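Isomaltose glucohydrolase (Kribbella flavida, PDB 5Z3E) hydrolyses the alpha-1,6-glucosidic linkage of isomaltose from its non-reducing end, releasing beta-D-glucose and D-glucose in intracellular oligosaccharide breakdown. Local coordinates at residues A[78-82]-A[155-159]; A[97-101]-A[173-177]. The protein carries 1 engineered substitution. All coordinates share one frame; numbering follows the deposited sequence.

Contact 1 of 2, residues A[78-82]-A[155-159]; sequences SFTAE and MWLWS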
# COMPACT_ATOMS: atom_id res chain seq x y z
N SER A 78 0.69 -6.70 0.22
CA SER A 78 1.07 -6.53 -1.17
C SER A 78 2.40 -5.77 -1.32
O SER A 78 3.25 -6.16 -2.11
CB SER A 78 -0.03 -5.83 -1.95
OG SER A 78 -1.18 -6.64 -2.07
N PHE A 79 2.57 -4.69 -0.55
CA PHE A 79 3.86 -4.01 -0.58
C PHE A 79 4.97 -4.89 0.00
O PHE A 79 6.09 -4.89 -0.49
CB PHE A 79 3.80 -2.66 0.13
CG PHE A 79 3.18 -1.57 -0.69
CD1 PHE A 79 3.82 -1.05 -1.80
CD2 PHE A 79 1.99 -0.98 -0.29
CE1 PHE A 79 3.27 -0.01 -2.53
CE2 PHE A 79 1.47 0.10 -0.98
CZ PHE A 79 2.09 0.55 -2.13
N THR A 80 4.66 -5.63 1.06
CA THR A 80 5.61 -6.58 1.62
C THR A 80 6.03 -7.58 0.57
O THR A 80 7.22 -7.85 0.37
CB THR A 80 5.03 -7.26 2.88
OG1 THR A 80 4.75 -6.27 3.88
CG2 THR A 80 5.96 -8.26 3.48
N ALA A 81 5.04 -8.15 -0.13
CA ALA A 81 5.31 -9.13 -1.17
C ALA A 81 6.15 -8.57 -2.29
O ALA A 81 6.99 -9.27 -2.86
CB ALA A 81 3.99 -9.67 -1.72
N GLU A 82 5.93 -7.30 -2.67
CA GLU A 82 6.73 -6.67 -3.71
C GLU A 82 8.18 -6.52 -3.27
O GLU A 82 9.09 -6.77 -4.06
CB GLU A 82 6.11 -5.32 -4.10
CG GLU A 82 6.94 -4.49 -5.05
CD GLU A 82 7.18 -5.05 -6.45
OE1 GLU A 82 6.71 -6.16 -6.78
OE2 GLU A 82 7.89 -4.33 -7.21
N MET A 155 -4.21 -2.91 -4.81
CA MET A 155 -2.81 -3.17 -4.57
C MET A 155 -2.46 -4.61 -4.87
O MET A 155 -1.40 -4.89 -5.44
CB MET A 155 -2.42 -2.82 -3.14
CG MET A 155 -2.68 -1.37 -2.81
SD MET A 155 -1.75 -0.90 -1.37
CE MET A 155 -2.39 0.73 -1.03
N TRP A 156 -3.33 -5.55 -4.50
CA TRP A 156 -2.99 -6.94 -4.73
C TRP A 156 -2.86 -7.23 -6.23
O TRP A 156 -1.92 -7.89 -6.67
CB TRP A 156 -3.99 -7.90 -4.09
CG TRP A 156 -3.54 -9.32 -4.35
CD1 TRP A 156 -2.37 -9.86 -3.94
CD2 TRP A 156 -4.15 -10.30 -5.18
NE1 TRP A 156 -2.21 -11.12 -4.42
CE2 TRP A 156 -3.29 -11.42 -5.20
CE3 TRP A 156 -5.35 -10.36 -5.91
CZ2 TRP A 156 -3.61 -12.60 -5.89
CZ3 TRP A 156 -5.64 -11.53 -6.59
CH2 TRP A 156 -4.78 -12.63 -6.57
N LEU A 157 -3.81 -6.72 -7.03
CA LEU A 157 -3.71 -6.91 -8.47
C LEU A 157 -2.38 -6.38 -9.00
O LEU A 157 -1.70 -7.04 -9.80
CB LEU A 157 -4.86 -6.21 -9.17
CG LEU A 157 -6.24 -6.84 -8.96
CD1 LEU A 157 -7.27 -6.01 -9.71
CD2 LEU A 157 -6.29 -8.29 -9.43
N TRP A 158 -2.01 -5.16 -8.61
CA TRP A 158 -0.72 -4.62 -9.00
C TRP A 158 0.41 -5.54 -8.59
O TRP A 158 1.33 -5.84 -9.37
CB TRP A 158 -0.55 -3.20 -8.41
CG TRP A 158 0.87 -2.74 -8.35
CD1 TRP A 158 1.65 -2.30 -9.38
CD2 TRP A 158 1.73 -2.77 -7.19
NE1 TRP A 158 2.93 -2.04 -8.92
CE2 TRP A 158 2.99 -2.31 -7.59
CE3 TRP A 158 1.53 -3.08 -5.85
CZ2 TRP A 158 4.07 -2.20 -6.69
CZ3 TRP A 158 2.57 -2.96 -4.95
CH2 TRP A 158 3.82 -2.51 -5.39
N SER A 159 0.39 -5.99 -7.35
CA SER A 159 1.48 -6.79 -6.80
C SER A 159 1.64 -8.12 -7.54
O SER A 159 2.76 -8.52 -7.89
CB SER A 159 1.24 -7.01 -5.31
OG SER A 159 2.15 -7.90 -4.74
O HOH W 1 4.66 -7.73 -6.07
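M155 and F79 meet where two neighbouring helices run almost in parallel, their axes 9.2 Å apart and inclined by 14°, within the (alpha/alpha)6 barrel of glycoside hydrolase family 15. With CG anti to the carbonyl carbon and an extended chain beyond it, M155, in one of its two conformers, brings SD to 3.4 Å from F79 CE2. This is a Met-aromatic contact of oblique approach: the sulfur lies 56° off the ring normal. A flexible thioether suits the place, because it can follow the flank of a ring without demanding a polar partner. The M155 side chain is about 10 Å from that of D195, the predicted proton acceptor, which places the contact near what is probably the catalytic centre. At W156 the backbones come closest, and a small residue such as S78 suits this approach: its OG is 3.2 Å from W156 CA and lies at the edge of the indole, near its plane. That hydroxyl is hydrogen-bonded to the carbonyl of L74 on its own helix. W158 crosses F79 and E82 at about a right angle and lays CH2 against both F79 CE1 and E82 CG, the latter at 3.7 Å. The two aromatic rings are oblique, with centroids 5.3 Å apart and planes at 55°. R86 and R166 salt-bridge E82 OE2 and are likely to offset the charge of the buried carboxylate. S159, again one of two conformers, is joined to the other oxygen through a water, which accepts from S159 OG and donates to both S159 O and E82 OE1, the latter at 2.7 Å.

Contact 2 of 2, residues A[97-101]-A[173-177]; sequences HDWVD and RWRAG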
# COMPACT_ATOMS: atom_id res chain seq x y z
N HIS A 97 0.80 -14.78 -2.52
CA HIS A 97 -0.18 -14.70 -3.59
C HIS A 97 -1.10 -15.90 -3.57
O HIS A 97 -2.30 -15.76 -3.83
CB HIS A 97 0.49 -14.49 -4.93
CG HIS A 97 1.20 -13.19 -4.99
ND1 HIS A 97 0.54 -12.01 -4.76
CD2 HIS A 97 2.51 -12.91 -5.19
CE1 HIS A 97 1.45 -11.05 -4.83
NE2 HIS A 97 2.65 -11.56 -5.07
N ASP A 98 -0.57 -17.09 -3.26
CA ASP A 98 -1.44 -18.25 -3.10
C ASP A 98 -2.49 -17.98 -2.04
O ASP A 98 -3.68 -18.28 -2.22
CB ASP A 98 -0.62 -19.48 -2.66
CG ASP A 98 0.21 -20.13 -3.75
OD1 ASP A 98 -0.03 -19.86 -4.96
OD2 ASP A 98 1.09 -20.93 -3.36
N TRP A 99 -2.07 -17.46 -0.90
CA TRP A 99 -2.99 -17.22 0.20
C TRP A 99 -4.07 -16.25 -0.23
O TRP A 99 -5.27 -16.52 -0.04
CB TRP A 99 -2.23 -16.73 1.43
CG TRP A 99 -3.14 -16.40 2.56
CD1 TRP A 99 -3.71 -17.26 3.43
CD2 TRP A 99 -3.62 -15.09 2.91
NE1 TRP A 99 -4.53 -16.59 4.30
CE2 TRP A 99 -4.49 -15.25 4.02
CE3 TRP A 99 -3.38 -13.81 2.42
CZ2 TRP A 99 -5.13 -14.18 4.60
CZ3 TRP A 99 -4.00 -12.76 3.01
CH2 TRP A 99 -4.87 -12.94 4.08
N VAL A 100 -3.69 -15.11 -0.81
CA VAL A 100 -4.67 -14.12 -1.22
C VAL A 100 -5.64 -14.71 -2.24
O VAL A 100 -6.85 -14.54 -2.15
CB VAL A 100 -4.01 -12.85 -1.80
CG1 VAL A 100 -5.09 -11.90 -2.27
CG2 VAL A 100 -3.09 -12.17 -0.80
N ASP A 101 -5.09 -15.36 -3.26
CA ASP A 101 -5.91 -15.98 -4.30
C ASP A 101 -6.96 -16.90 -3.67
O ASP A 101 -8.14 -16.83 -4.00
CB ASP A 101 -4.98 -16.73 -5.24
CG ASP A 101 -5.66 -17.61 -6.27
OD1 ASP A 101 -6.70 -17.21 -6.81
OD2 ASP A 101 -5.07 -18.69 -6.52
N ARG A 173 -2.06 -19.47 -12.33
CA ARG A 173 -1.97 -19.93 -10.95
C ARG A 173 -2.88 -19.15 -10.01
O ARG A 173 -3.38 -19.73 -9.04
CB ARG A 173 -0.50 -19.81 -10.50
CG ARG A 173 -0.21 -20.11 -9.03
CD ARG A 173 1.27 -20.22 -8.81
NE ARG A 173 1.58 -20.35 -7.39
CZ ARG A 173 2.82 -20.35 -6.89
NH1 ARG A 173 3.85 -20.25 -7.72
NH2 ARG A 173 3.03 -20.42 -5.59
N TRP A 174 -3.05 -17.85 -10.27
CA TRP A 174 -3.78 -16.95 -9.38
C TRP A 174 -4.99 -16.30 -10.07
O TRP A 174 -5.63 -15.42 -9.50
CB TRP A 174 -2.84 -15.87 -8.85
CG TRP A 174 -1.68 -16.44 -8.09
CD1 TRP A 174 -1.73 -17.17 -6.95
CD2 TRP A 174 -0.27 -16.32 -8.40
NE1 TRP A 174 -0.48 -17.52 -6.52
CE2 TRP A 174 0.43 -17.00 -7.40
CE3 TRP A 174 0.45 -15.72 -9.43
CZ2 TRP A 174 1.83 -17.07 -7.39
CZ3 TRP A 174 1.82 -15.81 -9.42
CH2 TRP A 174 2.50 -16.47 -8.41
N ARG A 175 -5.31 -16.73 -11.28
CA ARG A 175 -6.29 -16.04 -12.12
C ARG A 175 -7.68 -16.01 -11.52
O ARG A 175 -8.37 -14.99 -11.63
CB ARG A 175 -6.30 -16.67 -13.51
CG ARG A 175 -7.44 -16.22 -14.41
CD ARG A 175 -7.36 -14.74 -14.80
NE ARG A 175 -8.46 -14.41 -15.72
CZ ARG A 175 -8.49 -14.73 -17.01
NH1 ARG A 175 -7.40 -15.17 -17.62
NH2 ARG A 175 -9.61 -14.56 -17.70
N ALA A 176 -8.16 -17.12 -10.95
CA ALA A 176 -9.54 -17.10 -10.47
C ALA A 176 -9.70 -16.11 -9.32
O ALA A 176 -10.76 -15.49 -9.18
CB ALA A 176 -10.02 -18.49 -10.13
N GLY A 177 -8.66 -15.92 -8.51
CA GLY A 177 -8.69 -14.88 -7.48
C GLY A 177 -8.61 -13.47 -8.07
O GLY A 177 -9.33 -12.58 -7.64
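The indole of W174 is held between two aliphatic carbons, H97 CB over one face and R173 CG over the opposite one, both offset toward the rim. H97 CB sits 3.7 Å from the centroid of the five-membered ring, a CH-pi contact, and beyond it the imidazole, whose ND1 is engaged by W156, turns its edge toward the face of the six-membered ring in a T-shaped pair. On the R173 side, W174 CZ2 lies against one face of the guanidinium. A tryptophan suits this place because it offers two broad faces to the packing and still carries an N-H at its rim. That N-H, W174 NE1, reaches D98 OD1 at 2.8 Å, meeting the carboxylate on its anti side and well out of its plane. The syn lone pair of the same oxygen takes R173 NE at 3.0 Å, while R173 NH2 donates to D98 OD2; the guanidinium, in one of its two conformers, grips the carboxylate side-on, the two planes 43° apart. Were D98 an alanine, the R173 charge would probably lose its mate, W174 NE1 its acceptor, and the guanidinium much of what fixes its rotation. D101, with CG anti to the backbone N (chi1 171°), sends OD1 to G177 N at 2.9 Å, a weak bond at 121°. Glycine fits there because a CB would clash with that oxygen; D101 OD2 salt-bridges R105. A carboxylate near the start of helix 175-188, with W174 at the N-cap position, probably suits the helix dipole where two helices of the (alpha/alpha)6 barrel pack together.

Contact 1 belongs to the core, its centre about 7 Å from the centre of the chain, whereas that of contact 2 lies about 18 Å out and is only partly buried. They share no helix, but each helix of contact 1 is followed in the chain by one of contact 2, so the two contacts join the same two consecutive helix pairs at different depths. Chemistry follows place: in 78-82/155-159 rings and a thioether dominate and a water bridges polar groups, while 97-101/173-177 adds a direct salt bridge and hydrogen bonds across the segments to an indole packed against H97. The contacts touch where W156 NE1 lies 2.9 Å from H97 ND1, a probable hydrogen bond, and where W156 packs on V100.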